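Local coordinates for YfnB (Bacillus subtilis, PDB 3ED5), which is a putative HAD-superfamily hydrolase of the YjjG family, possibly with the 5'-nucleotidase activity general to its family, though its physiological substrate is not established, at residues Asp20-Ala23 with Ala24-Leu27; Asp43-Ala46 with Gln47-Ile51; Lys93-Arg96 with Phe97-Glu100; Gly127-His130 with Thr131-Arg135. All coordinates share one frame; numbering follows the deposited sequence.

Contact 1 of 4, residues Asp20-Ala23 with Ala24-Leu27; sequences DFQA and AEAL
At the edge of the Phe21 ring, near its plane, lies the Glu25 carboxylate: OE2 of Glu25 is 3.7 Å from CE2 of Phe21, and the ring and carboxylate planes stand 68° apart. Helix 87-98 packs against both groups, Leu98 touching the ring and Tyr94 the Glu25 side chain. Phe21 reaches this place because its CG is anti to the backbone N (chi1 -178°), which carries the ring along the helix toward the next turn. A water ties the Glu25 carboxylate to the backbone, donating both to OE1 of Glu25, at 2.8 Å, and to O of Gln22, which also accepts from Ala26 N. Residues 21-27 form the first turns of helix 21-35, which leads from the Rossmann-like HAD core into the helical cap domain. Just before them Asp20 is the N-cap: its OD1 accepts from Ala23 N at 3.1 Å, met from above the carboxylate plane (62° out of it). The i-to-i+4 ladder begins with Ala24 N to Asp20 O, 3.2 Å; the next rung is shorter, Glu25 N to Phe21 O at 2.7 Å. The Phe21 side chain lies about 8 Å from that of Asp13, the nucleophile by similarity.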
ATOM      1  N   ASP A  20      -0.993   4.658   8.006  1.00 31.54           N
ATOM      2  CA  ASP A  20      -2.362   5.110   7.808  1.00 32.48           C
ATOM      3  C   ASP A  20      -2.335   6.066   6.600  1.00 33.15           C
ATOM      4  O   ASP A  20      -2.195   7.290   6.755  1.00 32.55           O
ATOM      5  CB  ASP A  20      -2.869   5.764   9.102  1.00 31.64           C
ATOM      6  CG  ASP A  20      -4.336   6.248   9.012  1.00 32.96           C
ATOM      7  OD1 ASP A  20      -4.960   6.228   7.945  1.00 34.71           O
ATOM      8  OD2 ASP A  20      -4.855   6.651  10.049  1.00 36.07           O
ATOM      9  N   PHE A  21      -2.431   5.476   5.400  1.00 33.13           N
ATOM     10  CA  PHE A  21      -2.375   6.251   4.171  1.00 33.54           C
ATOM     11  C   PHE A  21      -3.590   7.138   4.044  1.00 33.20           C
ATOM     12  O   PHE A  21      -3.480   8.270   3.566  1.00 34.20           O
ATOM     13  CB  PHE A  21      -2.290   5.355   2.938  1.00 32.62           C
ATOM     14  CG  PHE A  21      -2.179   6.131   1.656  1.00 34.98           C
ATOM     15  CD1 PHE A  21      -0.936   6.631   1.239  1.00 34.02           C
ATOM     16  CD2 PHE A  21      -3.328   6.431   0.899  1.00 36.06           C
ATOM     17  CE1 PHE A  21      -0.820   7.366   0.044  1.00 37.15           C
ATOM     18  CE2 PHE A  21      -3.215   7.179  -0.291  1.00 36.55           C
ATOM     19  CZ  PHE A  21      -1.955   7.634  -0.716  1.00 36.77           C
ATOM     20  N   GLN A  22      -4.739   6.654   4.511  1.00 32.73           N
ATOM     21  CA  GLN A  22      -5.947   7.536   4.495  1.00 33.48           C
ATOM     22  C   GLN A  22      -5.705   8.876   5.188  1.00 33.20           C
ATOM     23  O   GLN A  22      -6.119   9.932   4.678  1.00 33.41           O
ATOM     24  CB  GLN A  22      -7.146   6.825   5.135  1.00 33.85           C
ATOM     25  CG  GLN A  22      -7.532   5.547   4.373  1.00 37.15           C
ATOM     26  CD  GLN A  22      -7.811   5.832   2.919  1.00 40.73           C
ATOM     27  OE1 GLN A  22      -7.071   5.414   2.011  1.00 42.41           O
ATOM     28  NE2 GLN A  22      -8.862   6.576   2.682  1.00 42.03           N
ATOM     29  N   ALA A  23      -5.078   8.836   6.360  1.00 32.38           N
ATOM     30  CA  ALA A  23      -4.740  10.032   7.073  1.00 32.72           C
ATOM     31  C   ALA A  23      -3.757  10.928   6.312  1.00 32.50           C
ATOM     32  O   ALA A  23      -3.941  12.158   6.263  1.00 30.76           O
ATOM     33  CB  ALA A  23      -4.236   9.717   8.499  1.00 32.33           C
ATOM     34  N   ALA A  24      -2.693  10.328   5.779  1.00 31.33           N
ATOM     35  CA  ALA A  24      -1.703  11.071   4.987  1.00 32.76           C
ATOM     36  C   ALA A  24      -2.357  11.716   3.760  1.00 32.48           C
ATOM     37  O   ALA A  24      -2.098  12.883   3.471  1.00 32.67           O
ATOM     38  CB  ALA A  24      -0.533  10.153   4.546  1.00 32.34           C
ATOM     39  N   GLU A  25      -3.197  10.946   3.064  1.00 32.02           N
ATOM     40  CA  GLU A  25      -3.926  11.435   1.882  1.00 32.72           C
ATOM     41  C   GLU A  25      -4.856  12.579   2.274  1.00 32.93           C
ATOM     42  O   GLU A  25      -4.891  13.644   1.612  1.00 33.50           O
ATOM     43  CB  GLU A  25      -4.733  10.295   1.249  1.00 32.45           C
ATOM     44  CG  GLU A  25      -5.676  10.722   0.115  1.00 33.86           C
ATOM     45  CD  GLU A  25      -6.453   9.554  -0.422  1.00 36.75           C
ATOM     46  OE1 GLU A  25      -7.380   9.077   0.276  1.00 39.52           O
ATOM     47  OE2 GLU A  25      -6.089   9.088  -1.516  1.00 35.96           O
ATOM     48  N   ALA A  26      -5.580  12.394   3.372  1.00 32.30           N
ATOM     49  CA  ALA A  26      -6.549  13.442   3.774  1.00 32.67           C
ATOM     50  C   ALA A  26      -5.860  14.781   4.039  1.00 33.73           C
ATOM     51  O   ALA A  26      -6.357  15.848   3.630  1.00 33.59           O
ATOM     52  CB  ALA A  26      -7.373  13.000   5.009  1.00 32.99           C
ATOM     53  N   LEU A  27      -4.722  14.727   4.723  1.00 33.63           N
ATOM     54  CA  LEU A  27      -3.959  15.932   5.041  1.00 33.80           C
ATOM     55  C   LEU A  27      -3.396  16.552   3.763  1.00 32.98           C
ATOM     56  O   LEU A  27      -3.511  17.767   3.543  1.00 33.65           O
ATOM     57  CB  LEU A  27      -2.827  15.547   6.019  1.00 34.31           C
ATOM     58  CG  LEU A  27      -1.772  16.571   6.457  1.00 36.29           C
ATOM     59  CD1 LEU A  27      -2.431  17.772   7.074  1.00 39.41           C
ATOM     60  CD2 LEU A  27      -0.765  15.882   7.389  1.00 41.50           C
TER
HETATM   61  O   HOH W   1      -8.209  10.141   2.698  1.00 34.97           O

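Contact 2 of 4, residues Asp43-Ala46 with Gln47-Ile51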
ATOM      1  N   ASP A  43     -18.276  16.616  -2.584  1.00 39.93           N
ATOM      2  CA  ASP A  43     -18.450  16.045  -3.918  1.00 40.00           C
ATOM      3  C   ASP A  43     -17.114  15.878  -4.603  1.00 39.73           C
ATOM      4  O   ASP A  43     -16.837  14.799  -5.136  1.00 39.44           O
ATOM      5  CB  ASP A  43     -19.400  16.863  -4.801  1.00 40.06           C
ATOM      6  CG  ASP A  43     -20.848  16.781  -4.333  1.00 42.89           C
ATOM      7  OD1 ASP A  43     -21.140  15.954  -3.435  1.00 45.35           O
ATOM      8  OD2 ASP A  43     -21.694  17.555  -4.851  1.00 43.84           O
HETATM    9  N   MSE A  44     -16.277  16.919  -4.563  1.00 39.21           N
HETATM   10  CA  MSE A  44     -14.936  16.821  -5.169  1.00 38.75           C
HETATM   11  C   MSE A  44     -14.039  15.753  -4.555  1.00 39.10           C
HETATM   12  O   MSE A  44     -13.350  15.034  -5.279  1.00 37.30           O
HETATM   13  CB  MSE A  44     -14.227  18.169  -5.199  1.00 39.58           C
HETATM   14  CG  MSE A  44     -14.822  19.073  -6.228  1.00 40.44           C
HETATM   15 SE   MSE A  44     -14.272  20.968  -6.046  0.65 45.20          SE
HETATM   16  CE  MSE A  44     -12.598  20.788  -6.969  1.00 42.65           C
ATOM     17  N   LYS A  45     -14.055  15.655  -3.233  1.00 38.25           N
ATOM     18  CA  LYS A  45     -13.256  14.660  -2.540  1.00 39.36           C
ATOM     19  C   LYS A  45     -13.676  13.243  -2.941  1.00 38.22           C
ATOM     20  O   LYS A  45     -12.807  12.349  -3.159  1.00 38.03           O
ATOM     21  CB  LYS A  45     -13.423  14.870  -1.045  1.00 39.58           C
ATOM     22  CG  LYS A  45     -12.333  14.259  -0.218  1.00 43.34           C
ATOM     23  CD  LYS A  45     -12.072  15.088   1.034  1.00 48.80           C
ATOM     24  CE  LYS A  45     -13.361  15.446   1.799  1.00 50.01           C
ATOM     25  NZ  LYS A  45     -13.180  15.207   3.279  1.00 52.86           N
ATOM     26  N   ALA A  46     -14.986  13.032  -3.012  1.00 37.59           N
ATOM     27  CA  ALA A  46     -15.543  11.749  -3.402  1.00 37.14           C
ATOM     28  C   ALA A  46     -15.120  11.435  -4.836  1.00 37.08           C
ATOM     29  O   ALA A  46     -14.662  10.324  -5.116  1.00 35.27           O
ATOM     30  CB  ALA A  46     -17.056  11.763  -3.283  1.00 37.32           C
ATOM     31  N   GLN A  47     -15.257  12.410  -5.742  1.00 35.27           N
ATOM     32  CA  GLN A  47     -14.838  12.151  -7.136  1.00 35.17           C
ATOM     33  C   GLN A  47     -13.334  11.893  -7.254  1.00 34.01           C
ATOM     34  O   GLN A  47     -12.930  10.998  -8.027  1.00 34.39           O
ATOM     35  CB  GLN A  47     -15.272  13.255  -8.113  1.00 34.44           C
ATOM     36  CG  GLN A  47     -16.793  13.329  -8.367  1.00 37.72           C
ATOM     37  CD  GLN A  47     -17.467  12.032  -8.827  1.00 42.50           C
ATOM     38  OE1 GLN A  47     -17.117  11.425  -9.860  1.00 42.41           O
ATOM     39  NE2 GLN A  47     -18.487  11.623  -8.072  1.00 45.46           N
ATOM     40  N   TYR A  48     -12.515  12.638  -6.495  1.00 33.50           N
ATOM     41  CA  TYR A  48     -11.067  12.387  -6.467  1.00 34.28           C
ATOM     42  C   TYR A  48     -10.817  10.918  -6.115  1.00 33.98           C
ATOM     43  O   TYR A  48     -10.038  10.200  -6.786  1.00 32.81           O
ATOM     44  CB  TYR A  48     -10.297  13.269  -5.453  1.00 33.87           C
ATOM     45  CG  TYR A  48      -8.869  12.779  -5.355  1.00 33.84           C
ATOM     46  CD1 TYR A  48      -7.977  13.017  -6.406  1.00 34.26           C
ATOM     47  CD2 TYR A  48      -8.429  12.012  -4.271  1.00 34.82           C
ATOM     48  CE1 TYR A  48      -6.688  12.524  -6.388  1.00 33.55           C
ATOM     49  CE2 TYR A  48      -7.116  11.518  -4.225  1.00 34.36           C
ATOM     50  CZ  TYR A  48      -6.249  11.774  -5.291  1.00 33.36           C
ATOM     51  OH  TYR A  48      -4.952  11.302  -5.264  1.00 32.74           O
ATOM     52  N   LYS A  49     -11.484  10.457  -5.061  1.00 34.11           N
ATOM     53  CA  LYS A  49     -11.237   9.070  -4.634  1.00 34.84           C
ATOM     54  C   LYS A  49     -11.628   8.054  -5.712  1.00 34.28           C
ATOM     55  O   LYS A  49     -10.876   7.096  -5.933  1.00 34.31           O
ATOM     56  CB  LYS A  49     -11.895   8.770  -3.286  1.00 35.89           C
ATOM     57  CG  LYS A  49     -11.259   9.571  -2.123  1.00 39.61           C
ATOM     58  CD  LYS A  49     -11.696   9.010  -0.776  1.00 46.12           C
ATOM     59  CE  LYS A  49     -11.048   9.731   0.405  1.00 48.11           C
ATOM     60  NZ  LYS A  49     -11.938  10.792   0.977  1.00 53.97           N
ATOM     61  N   THR A  50     -12.737   8.292  -6.419  1.00 33.45           N
ATOM     62  CA  THR A  50     -13.182   7.362  -7.446  1.00 33.93           C
ATOM     63  C   THR A  50     -12.223   7.385  -8.648  1.00 33.57           C
ATOM     64  O   THR A  50     -11.848   6.317  -9.184  1.00 32.59           O
ATOM     65  CB  THR A  50     -14.641   7.664  -7.906  1.00 34.26           C
ATOM     66  OG1 THR A  50     -15.517   7.646  -6.756  1.00 35.27           O
ATOM     67  CG2 THR A  50     -15.111   6.613  -8.925  1.00 33.27           C
ATOM     68  N   ILE A  51     -11.866   8.603  -9.068  1.00 32.10           N
ATOM     69  CA  ILE A  51     -10.921   8.784 -10.176  1.00 31.58           C
ATOM     70  C   ILE A  51      -9.579   8.135  -9.833  1.00 31.46           C
ATOM     71  O   ILE A  51      -9.047   7.363 -10.637  1.00 32.41           O
ATOM     72  CB  ILE A  51     -10.691  10.244 -10.478  1.00 30.25           C
ATOM     73  CG1 ILE A  51     -11.946  10.781 -11.184  1.00 31.05           C
ATOM     74  CG2 ILE A  51      -9.489  10.464 -11.409  1.00 32.86           C
ATOM     75  CD1 ILE A  51     -12.087  12.366 -11.191  1.00 31.96           C
TER
HETATM   76  O   HOH W   2     -19.449  13.011  -5.879  1.00 46.54           O
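Ala46, Gln47 and Lys45 bury the most surface here, and each meets a neighbouring helical turn in a different way. Ala46 contributes chiefly through its carbonyl. Its O accepts from Thr50 N at 3.1 Å and also from the Thr50 hydroxyl, OG1 lying 3.3 Å from that O. The hydroxyl approaches from 38° above the carbonyl plane, so the two donors reach the oxygen from different directions. Thr50 can do this because its OG1 is beside its own backbone N (chi1 -56°), turned back toward the preceding turn.

Gln47 folds back in a similar sense: its CG packs 3.5 Å from Asp43 O. A water completes the link, accepting from Gln47 NE2 at 2.8 Å and donating to Asp43 O in a longer bond. The same carbonyl takes the routine helical bond from Gln47 N.

Lys45 and Lys49 lie side by side and point the same way. The Lys49 ammonium rests beside the aliphatic part of Lys45, NZ of Lys49 being 3.7 Å from CG of Lys45, while the two NZ atoms, of like charge, stay 5.1 Å apart.

All this lies on helix 42-60, one of the cap helices. Tyr48 and Met44, a selenomethionine, leave the exposed side and pack between helices 21-35 and 66-80, where the Tyr48 ring lies nearly parallel to that of Phe74.

Contact 3 of 4, residues Lys93-Arg96 with Phe97-Glu100; sequences KYRR and FLEE. With FMT (formic acid), chain B.
Two torsions, chi2 -87° and chi3 -77°, bend the Arg96 side chain so that its guanidinium lies against Phe97, whose CG is beside its own backbone N. CE1 of Phe97 consequently comes over one face of the Arg96 guanidinium, 3.3 Å from NH2 of Arg96, with the two planes 47° apart. Glu100 meets the same guanidinium at its edge in a salt bridge: NH1 of Arg96 is 2.9 Å from OE1 of Glu100, which it reaches on the syn side in a bent bond. The segment lies at the C-terminal part of helix 87-98, a cap-domain helix that runs back toward the HAD core, and continues into the turn after it. On another side of the helix, Arg95 passes its CD 3.5 Å from OE2 of Glu99, a contact along the aliphatic chain. The charged ends have other partners: Arg95 NH1 and Glu99 OE2 both bond to Thr131 OG1, and Arg95 NH2 makes a salt bridge with Glu91. Arg95 NH2 also donates to O2 of a bound formic acid at 2.8 Å, near the guanidinium plane, and Arg73 binds the same molecule. CD2 of Leu98 lies over one face of the Arg95 guanidinium, 3.7 Å from NH1, and 4.1 Å from CE2 of Tyr94.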
ATOM      1  N   LYS A  93       3.173  19.101  -5.945  1.00 31.89           N
ATOM      2  CA  LYS A  93       2.802  19.762  -4.675  1.00 32.14           C
ATOM      3  C   LYS A  93       2.157  18.786  -3.685  1.00 31.74           C
ATOM      4  O   LYS A  93       2.492  18.748  -2.498  1.00 32.26           O
ATOM      5  CB  LYS A  93       1.858  20.963  -4.933  1.00 33.45           C
ATOM      6  CG  LYS A  93       2.538  22.115  -5.634  1.00 34.31           C
ATOM      7  CD  LYS A  93       1.498  23.135  -6.106  1.00 41.30           C
ATOM      8  CE  LYS A  93       2.143  24.357  -6.722  1.00 42.94           C
ATOM      9  NZ  LYS A  93       1.976  25.565  -5.868  1.00 46.30           N
ATOM     10  N   TYR A  94       1.226  17.988  -4.190  1.00 30.88           N
ATOM     11  CA  TYR A  94       0.561  16.972  -3.416  1.00 31.34           C
ATOM     12  C   TYR A  94       1.581  16.000  -2.823  1.00 31.11           C
ATOM     13  O   TYR A  94       1.509  15.624  -1.623  1.00 31.59           O
ATOM     14  CB  TYR A  94      -0.332  16.171  -4.354  1.00 32.04           C
ATOM     15  CG  TYR A  94      -1.059  15.057  -3.666  1.00 33.48           C
ATOM     16  CD1 TYR A  94      -2.044  15.348  -2.746  1.00 35.67           C
ATOM     17  CD2 TYR A  94      -0.767  13.709  -3.937  1.00 33.34           C
ATOM     18  CE1 TYR A  94      -2.768  14.364  -2.120  1.00 32.96           C
ATOM     19  CE2 TYR A  94      -1.521  12.675  -3.300  1.00 34.19           C
ATOM     20  CZ  TYR A  94      -2.511  13.048  -2.378  1.00 35.24           C
ATOM     21  OH  TYR A  94      -3.308  12.166  -1.691  1.00 41.20           O
ATOM     22  N   ARG A  95       2.520  15.615  -3.670  1.00 31.33           N
ATOM     23  CA  ARG A  95       3.533  14.594  -3.308  1.00 31.57           C
ATOM     24  C   ARG A  95       4.349  15.031  -2.074  1.00 32.67           C
ATOM     25  O   ARG A  95       4.656  14.220  -1.172  1.00 32.97           O
ATOM     26  CB  ARG A  95       4.475  14.372  -4.524  1.00 31.73           C
ATOM     27  CG  ARG A  95       5.664  13.416  -4.285  1.00 33.96           C
ATOM     28  CD  ARG A  95       5.206  12.005  -4.013  1.00 32.32           C
ATOM     29  NE  ARG A  95       4.161  11.489  -4.941  1.00 33.96           N
ATOM     30  CZ  ARG A  95       3.527  10.334  -4.776  1.00 33.75           C
ATOM     31  NH1 ARG A  95       3.861   9.526  -3.763  1.00 34.39           N
ATOM     32  NH2 ARG A  95       2.579   9.943  -5.631  1.00 30.51           N
ATOM     33  N   ARG A  96       4.752  16.296  -2.061  1.00 33.50           N
ATOM     34  CA  ARG A  96       5.510  16.836  -0.944  1.00 34.22           C
ATOM     35  C   ARG A  96       4.717  16.727   0.366  1.00 34.00           C
ATOM     36  O   ARG A  96       5.264  16.286   1.393  1.00 33.64           O
ATOM     37  CB  ARG A  96       5.974  18.260  -1.218  1.00 34.20           C
ATOM     38  CG  ARG A  96       7.006  18.725  -0.219  1.00 37.80           C
ATOM     39  CD  ARG A  96       6.360  19.336   1.006  1.00 42.73           C
ATOM     40  NE  ARG A  96       5.885  20.684   0.713  1.00 45.85           N
ATOM     41  CZ  ARG A  96       5.531  21.574   1.634  1.00 46.31           C
ATOM     42  NH1 ARG A  96       5.576  21.254   2.932  1.00 41.55           N
ATOM     43  NH2 ARG A  96       5.128  22.780   1.250  1.00 43.58           N
ATOM     44  N   PHE A  97       3.435  17.099   0.323  1.00 33.34           N
ATOM     45  CA  PHE A  97       2.578  16.991   1.513  1.00 33.44           C
ATOM     46  C   PHE A  97       2.307  15.548   1.917  1.00 33.24           C
ATOM     47  O   PHE A  97       2.306  15.233   3.105  1.00 34.10           O
ATOM     48  CB  PHE A  97       1.235  17.668   1.295  1.00 32.81           C
ATOM     49  CG  PHE A  97       1.327  19.154   1.050  1.00 33.02           C
ATOM     50  CD1 PHE A  97       2.089  19.973   1.891  1.00 35.46           C
ATOM     51  CD2 PHE A  97       0.625  19.726  -0.011  1.00 34.67           C
ATOM     52  CE1 PHE A  97       2.157  21.376   1.681  1.00 36.86           C
ATOM     53  CE2 PHE A  97       0.682  21.129  -0.231  1.00 37.19           C
ATOM     54  CZ  PHE A  97       1.453  21.946   0.611  1.00 34.85           C
ATOM     55  N   LEU A  98       2.089  14.675   0.940  1.00 33.33           N
ATOM     56  CA  LEU A  98       1.883  13.266   1.228  1.00 32.83           C
ATOM     57  C   LEU A  98       3.119  12.704   1.920  1.00 32.92           C
ATOM     58  O   LEU A  98       2.995  11.870   2.835  1.00 32.98           O
ATOM     59  CB  LEU A  98       1.649  12.489  -0.078  1.00 32.84           C
ATOM     60  CG  LEU A  98       1.131  11.059   0.050  1.00 35.82           C
ATOM     61  CD1 LEU A  98      -0.340  11.084   0.594  1.00 35.38           C
ATOM     62  CD2 LEU A  98       1.178  10.370  -1.304  1.00 35.40           C
ATOM     63  N   GLU A  99       4.298  13.166   1.497  1.00 32.12           N
ATOM     64  CA  GLU A  99       5.559  12.631   2.039  1.00 32.98           C
ATOM     65  C   GLU A  99       5.832  13.101   3.451  1.00 32.71           C
ATOM     66  O   GLU A  99       6.769  12.646   4.074  1.00 34.57           O
ATOM     67  CB  GLU A  99       6.759  12.939   1.112  1.00 32.33           C
ATOM     68  CG  GLU A  99       6.717  12.069  -0.126  1.00 35.12           C
ATOM     69  CD  GLU A  99       7.858  12.318  -1.115  1.00 37.99           C
ATOM     70  OE1 GLU A  99       8.529  13.382  -1.027  1.00 40.64           O
ATOM     71  OE2 GLU A  99       8.046  11.446  -1.995  1.00 37.21           O
ATOM     72  N   GLU A 100       5.032  14.036   3.953  1.00 32.50           N
ATOM     73  CA  GLU A 100       5.115  14.447   5.344  1.00 32.98           C
ATOM     74  C   GLU A 100       4.119  13.738   6.267  1.00 32.52           C
ATOM     75  O   GLU A 100       4.080  14.019   7.457  1.00 33.62           O
ATOM     76  CB  GLU A 100       4.980  15.952   5.454  1.00 33.62           C
ATOM     77  CG  GLU A 100       6.214  16.678   4.890  1.00 34.09           C
ATOM     78  CD  GLU A 100       6.030  18.179   4.803  1.00 37.51           C
ATOM     79  OE1 GLU A 100       5.161  18.665   4.056  1.00 36.11           O
ATOM     80  OE2 GLU A 100       6.809  18.872   5.459  1.00 40.31           O
TER
HETATM   81  C   FMT B 236       0.060   7.761  -3.968  1.00 30.45           C
HETATM   82  O1  FMT B 236      -0.844   8.575  -4.042  1.00 32.05           O
HETATM   83  O2  FMT B 236       1.046   7.789  -4.683  1.00 29.66           O

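Contact 4 of 4, residues Gly127-His130 with Thr131-Arg135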
ATOM      1  N   GLY A 127       3.873   1.787  -4.287  1.00 32.67           N
ATOM      2  CA  GLY A 127       4.032   3.227  -4.014  1.00 32.84           C
ATOM      3  C   GLY A 127       5.333   3.804  -4.547  1.00 33.39           C
ATOM      4  O   GLY A 127       6.311   3.108  -4.739  1.00 33.13           O
ATOM      5  N   VAL A 128       5.362   5.104  -4.767  1.00 32.07           N
ATOM      6  CA  VAL A 128       6.594   5.774  -5.186  1.00 33.19           C
ATOM      7  C   VAL A 128       7.736   5.483  -4.189  1.00 33.76           C
ATOM      8  O   VAL A 128       7.564   5.670  -2.967  1.00 33.83           O
ATOM      9  CB  VAL A 128       6.352   7.267  -5.343  1.00 34.06           C
ATOM     10  CG1 VAL A 128       7.680   8.027  -5.626  1.00 34.43           C
ATOM     11  CG2 VAL A 128       5.330   7.465  -6.468  1.00 34.61           C
ATOM     12  N   SER A 129       8.887   5.043  -4.717  1.00 32.18           N
ATOM     13  CA  SER A 129       9.959   4.570  -3.835  1.00 33.70           C
ATOM     14  C   SER A 129      10.369   5.641  -2.811  1.00 33.42           C
ATOM     15  O   SER A 129      10.396   5.377  -1.607  1.00 33.14           O
ATOM     16  CB  SER A 129      11.186   4.115  -4.636  1.00 33.64           C
ATOM     17  OG  SER A 129      12.072   3.503  -3.715  1.00 37.07           O
ATOM     18  N   HIS A 130      10.637   6.863  -3.295  1.00 33.36           N
ATOM     19  CA  HIS A 130      11.064   7.911  -2.376  1.00 33.98           C
ATOM     20  C   HIS A 130      10.054   8.112  -1.241  1.00 32.71           C
ATOM     21  O   HIS A 130      10.437   8.309  -0.079  1.00 31.93           O
ATOM     22  CB  HIS A 130      11.275   9.238  -3.104  1.00 35.42           C
ATOM     23  CG  HIS A 130      11.897  10.263  -2.224  1.00 39.69           C
ATOM     24  ND1 HIS A 130      11.198  11.348  -1.744  1.00 42.75           N
ATOM     25  CD2 HIS A 130      13.124  10.316  -1.655  1.00 42.97           C
ATOM     26  CE1 HIS A 130      11.987  12.059  -0.959  1.00 44.42           C
ATOM     27  NE2 HIS A 130      13.158  11.450  -0.880  1.00 47.72           N
ATOM     28  N   THR A 131       8.772   8.063  -1.599  1.00 31.57           N
ATOM     29  CA  THR A 131       7.684   8.318  -0.670  1.00 31.17           C
ATOM     30  C   THR A 131       7.628   7.233   0.406  1.00 31.06           C
ATOM     31  O   THR A 131       7.471   7.526   1.598  1.00 30.75           O
ATOM     32  CB  THR A 131       6.339   8.378  -1.403  1.00 31.50           C
ATOM     33  OG1 THR A 131       6.366   9.466  -2.329  1.00 32.44           O
ATOM     34  CG2 THR A 131       5.191   8.600  -0.392  1.00 32.76           C
ATOM     35  N   GLN A 132       7.793   5.983  -0.015  1.00 31.02           N
ATOM     36  CA  GLN A 132       7.640   4.872   0.913  1.00 30.48           C
ATOM     37  C   GLN A 132       8.844   4.795   1.843  1.00 30.26           C
ATOM     38  O   GLN A 132       8.671   4.602   3.060  1.00 30.09           O
ATOM     39  CB  GLN A 132       7.444   3.560   0.130  1.00 30.56           C
ATOM     40  CG  GLN A 132       6.187   3.528  -0.835  1.00 31.73           C
ATOM     41  CD  GLN A 132       4.878   3.952  -0.164  1.00 33.54           C
ATOM     42  OE1 GLN A 132       4.721   5.106   0.271  1.00 33.40           O
ATOM     43  NE2 GLN A 132       3.902   3.058  -0.164  1.00 31.54           N
ATOM     44  N   TYR A 133      10.045   4.970   1.289  1.00 30.33           N
ATOM     45  CA  TYR A 133      11.262   4.989   2.094  1.00 30.88           C
ATOM     46  C   TYR A 133      11.163   6.099   3.161  1.00 30.74           C
ATOM     47  O   TYR A 133      11.437   5.878   4.357  1.00 30.24           O
ATOM     48  CB  TYR A 133      12.510   5.214   1.229  1.00 30.75           C
ATOM     49  CG  TYR A 133      13.123   3.913   0.711  1.00 35.23           C
ATOM     50  CD1 TYR A 133      12.518   3.169  -0.299  1.00 37.62           C
ATOM     51  CD2 TYR A 133      14.314   3.432   1.253  1.00 40.97           C
ATOM     52  CE1 TYR A 133      13.105   1.969  -0.788  1.00 36.51           C
ATOM     53  CE2 TYR A 133      14.908   2.238   0.784  1.00 41.35           C
ATOM     54  CZ  TYR A 133      14.300   1.523  -0.241  1.00 40.86           C
ATOM     55  OH  TYR A 133      14.891   0.347  -0.694  1.00 42.09           O
ATOM     56  N   LYS A 134      10.753   7.281   2.714  1.00 30.60           N
ATOM     57  CA  LYS A 134      10.694   8.416   3.635  1.00 30.10           C
ATOM     58  C   LYS A 134       9.685   8.210   4.767  1.00 29.43           C
ATOM     59  O   LYS A 134      10.037   8.415   5.948  1.00 29.84           O
ATOM     60  CB  LYS A 134      10.415   9.736   2.882  1.00 29.98           C
ATOM     61  CG  LYS A 134      10.342  10.942   3.831  1.00 30.11           C
ATOM     62  CD  LYS A 134      10.159  12.254   3.050  1.00 31.19           C
ATOM     63  CE  LYS A 134      10.367  13.472   3.918  1.00 32.05           C
ATOM     64  NZ  LYS A 134       9.394  13.518   5.054  1.00 34.29           N
ATOM     65  N   ARG A 135       8.468   7.784   4.433  1.00 29.05           N
ATOM     66  CA  ARG A 135       7.417   7.561   5.440  1.00 29.60           C
ATOM     67  C   ARG A 135       7.761   6.390   6.378  1.00 30.14           C
ATOM     68  O   ARG A 135       7.507   6.469   7.594  1.00 29.29           O
ATOM     69  CB  ARG A 135       6.057   7.375   4.763  1.00 30.08           C
ATOM     70  CG  ARG A 135       5.583   8.720   4.125  1.00 30.20           C
ATOM     71  CD  ARG A 135       4.439   8.470   3.173  1.00 29.38           C
ATOM     72  NE  ARG A 135       3.267   7.890   3.873  1.00 31.38           N
ATOM     73  CZ  ARG A 135       2.617   6.781   3.515  1.00 31.38           C
ATOM     74  NH1 ARG A 135       2.995   6.058   2.455  1.00 30.92           N
ATOM     75  NH2 ARG A 135       1.556   6.402   4.227  1.00 32.49           N
TER
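The start of helix 129-138, in the beta-alpha-beta unit formed with strands 120-125 and 147-150, is where these residues meet. Val128 holds the N-cap position, and its O accepts from Gln132 N at 3.0 Å. The next rung, from Tyr133 N to Ser129 O, measures 2.9 Å and is almost straight, with an N-H...O angle of 175°. Tyr133 also turns its ring edge to Ser129: Ser129 O lies at that edge, near the ring plane, and Ser129 OG is 3.5 Å from CD1 of Tyr133. Facing another way, Thr131 sets its hydroxyl against Val128, OG1 of Thr131 being 3.7 Å from CB of Val128. That hydroxyl lies beside the backbone N of its own residue (chi1 -62°), and its strongest polar partner is Glu99. In the HAD fold, the loop after the second strand and the helix that follows flank the active site. Gln132 is turned that way, its side chain about 6 Å from that of Asp13, the nucleophile by similarity. Its CG packs 3.8 Å from C of Gly127, while NE2 donates to Asp15 OD2 and Thr125 OG1. At the other end of the amide, OE1 of Gln132 lies in the Arg135 guanidinium plane, at the edge, where Arg135 NH1 gives it a weak bond of 2.9 Å; NH1 has its salt-bridge partner in Asp15.

Overall arrangement
All four contacts are helical turns, but they differ in setting. Contact 2 is the most exposed and lies farthest from the chain centre, about 19 Å; contact 4 is the most central, at about 11 Å. Contacts 1 to 3 belong to the helices of the cap, contact 4 to the core. Glu25 joins contact 1 to both cap neighbours, its CG 3.3 Å from Tyr94 OH of contact 3 and its OE1 3.7 Å from Lys49 CE of contact 2. Cap and core meet partly through polar atoms, a probable hydrogen bond joining Glu99 OE2 and Thr131 OG1 at 2.6 Å, and partly by packing, as of Phe21 on Arg135. Contacts 2 and 4 do not touch.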